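PDB 5J72: putative N-acetylmuramoyl-L-alanine amidase,autolysin cwp6, which probably cleaves the amide link between N-acetylmuramic acid and L-alanine in peptidoglycan as a zinc amidase, and attaches to the cell wall through CWB2 domains. Local coordinates for residues Y63-P67 with D105-E109. Numbering follows the deposited sequence. Where two conformers were deposited one is given.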
loop_
_atom_site.group_PDB
_atom_site.type_symbol
_atom_site.label_atom_id
_atom_site.label_comp_id
_atom_site.label_asym_id
_atom_site.label_seq_id
_atom_site.Cartn_x
_atom_site.Cartn_y
_atom_site.Cartn_z
ATOM N N TYR A 63 14.212 -21.513 -0.635
ATOM C CA TYR A 63 15.330 -21.107 -1.458
ATOM C C TYR A 63 16.534 -20.771 -0.522
ATOM O O TYR A 63 16.956 -19.621 -0.438
ATOM C CB TYR A 63 14.905 -19.872 -2.293
ATOM C CG TYR A 63 13.934 -20.313 -3.374
ATOM C CD1 TYR A 63 12.555 -20.213 -3.187
ATOM C CD2 TYR A 63 14.393 -20.873 -4.569
ATOM C CE1 TYR A 63 11.662 -20.643 -4.171
ATOM C CE2 TYR A 63 13.510 -21.334 -5.540
ATOM C CZ TYR A 63 12.147 -21.211 -5.338
ATOM O OH TYR A 63 11.284 -21.724 -6.250
ATOM N N ASN A 64 17.004 -21.913 -0.012
ATOM C CA ASN A 64 18.080 -21.742 0.948
ATOM C C ASN A 64 19.435 -22.149 0.380
ATOM O O ASN A 64 20.303 -22.528 1.161
ATOM C CB ASN A 64 17.802 -22.607 2.188
ATOM C CG ASN A 64 16.666 -22.161 3.063
ATOM O OD1 ASN A 64 16.193 -22.970 3.890
ATOM N ND2 ASN A 64 16.161 -20.916 2.961
ATOM N N LYS A 65 19.635 -22.057 -0.869
ATOM C CA LYS A 65 20.939 -22.367 -1.487
ATOM C C LYS A 65 21.407 -21.140 -2.258
ATOM O O LYS A 65 20.611 -20.492 -2.933
ATOM C CB LYS A 65 20.817 -23.568 -2.466
ATOM C CG LYS A 65 20.349 -24.903 -1.824
ATOM C CD LYS A 65 21.354 -25.520 -0.898
ATOM C CE LYS A 65 22.568 -26.080 -1.624
ATOM N NZ LYS A 65 22.228 -27.260 -2.491
ATOM N N ASP A 66 22.708 -20.805 -2.171
ATOM C CA ASP A 66 23.255 -19.637 -2.848
ATOM C C ASP A 66 24.122 -20.111 -4.009
ATOM O O ASP A 66 25.219 -20.610 -3.807
ATOM C CB ASP A 66 24.039 -18.797 -1.836
ATOM C CG ASP A 66 23.896 -17.311 -2.085
ATOM O OD1 ASP A 66 23.252 -16.925 -3.076
ATOM O OD2 ASP A 66 24.468 -16.539 -1.329
ATOM N N PRO A 67 23.682 -19.947 -5.258
ATOM C CA PRO A 67 24.455 -20.422 -6.406
ATOM C C PRO A 67 25.733 -19.649 -6.712
ATOM O O PRO A 67 25.758 -18.433 -6.652
ATOM C CB PRO A 67 23.406 -20.394 -7.537
ATOM C CG PRO A 67 22.576 -19.153 -7.166
ATOM C CD PRO A 67 22.398 -19.314 -5.680
ATOM N N ASP A 105 10.714 -21.506 -14.422
ATOM C CA ASP A 105 12.021 -20.953 -13.959
ATOM C C ASP A 105 11.822 -19.912 -12.873
ATOM O O ASP A 105 10.928 -19.059 -13.007
ATOM C CB ASP A 105 12.663 -20.224 -15.131
ATOM C CG ASP A 105 13.288 -21.145 -16.157
ATOM O OD1 ASP A 105 13.259 -22.371 -15.965
ATOM O OD2 ASP A 105 13.789 -20.640 -17.141
ATOM N N VAL A 106 12.631 -19.937 -11.834
ATOM C CA VAL A 106 12.493 -18.983 -10.731
ATOM C C VAL A 106 13.787 -18.242 -10.596
ATOM O O VAL A 106 14.839 -18.913 -10.527
ATOM C CB VAL A 106 12.130 -19.768 -9.436
ATOM C CG1 VAL A 106 12.243 -18.848 -8.220
ATOM C CG2 VAL A 106 10.704 -20.341 -9.575
ATOM N N THR A 107 13.747 -16.889 -10.629
ATOM C CA THR A 107 14.969 -16.103 -10.550
ATOM C C THR A 107 15.259 -15.715 -9.105
ATOM O O THR A 107 14.387 -15.158 -8.398
ATOM C CB THR A 107 14.814 -14.850 -11.441
ATOM O OG1 THR A 107 14.524 -15.288 -12.757
ATOM C CG2 THR A 107 16.083 -14.016 -11.459
ATOM N N GLN A 108 16.483 -15.996 -8.655
ATOM C CA GLN A 108 16.907 -15.643 -7.291
ATOM C C GLN A 108 17.779 -14.416 -7.385
ATOM O O GLN A 108 18.937 -14.459 -7.830
ATOM C CB GLN A 108 17.674 -16.816 -6.647
ATOM C CG GLN A 108 18.093 -16.524 -5.201
ATOM C CD GLN A 108 18.513 -17.826 -4.544
ATOM O OE1 GLN A 108 17.861 -18.852 -4.690
ATOM N NE2 GLN A 108 19.591 -17.787 -3.725
ATOM N N GLU A 109 17.245 -13.273 -6.952
ATOM C CA GLU A 109 17.997 -12.015 -7.013
ATOM C C GLU A 109 18.642 -11.769 -5.653
ATOM O O GLU A 109 18.440 -12.533 -4.712
ATOM C CB GLU A 109 17.023 -10.858 -7.255
ATOM C CG GLU A 109 16.104 -11.108 -8.417
ATOM C CD GLU A 109 16.750 -10.676 -9.746
ATOM O OE1 GLU A 109 16.025 -10.603 -10.750
ATOM O OE2 GLU A 109 17.955 -10.424 -9.781
HETATM O O HOH W 1 17.871 -21.459 -3.208
HETATM O O HOH W 2 21.217 -15.253 -3.723
#
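Gln108 runs out from its strand almost straight, chi1 -178° and chi2 166°, and brings its amide up to the backbone of loop 63-67. Tyr63, its CG anti to the carbonyl carbon, leans back toward the strand, antiparallel to the glutamine, its ring plane turned 82° from the amide. NE2 of Gln108 donates to Lys65 O at 3.0 Å, and this acceptor lies close to the amide plane. OE1 of Gln108 accepts a hydrogen bond from a water that itself accepts from Lys65 N, so one amide serves both the N-H and the C=O of Lys65. A second water accepts from Gln108 NE2 and donates to Asp66 OD1 at 2.7 Å, while Pro67 CD rests 3.7 Å from Gln108 NE2. The contact lies in the N-terminal domain of Cwp6, where the loop joins strands 56-63 and 72-82, and strand 106-113 runs between its antiparallel neighbour 72-82 and the parallel strand 11-13. Trp73 on strand 72-82 gives a further hydrogen bond from NE1 to Gln108 OE1 and also meets the Tyr63 ring. Because Trp73 NE1 can only donate and Lys65 O can only accept, the two together fix which end of the buried Gln108 amide is oxygen. Closer to the start of the strand, Val106 fits its two methyls against the end of the tyrosine: Val106 CG1 is 3.7 Å from Tyr63 CZ, and Val106 CG2 lies 3.6 Å from Tyr63 OH. Val12 of strand 11-13 touches the side chains of Tyr63, Val106 and Gln108 alike.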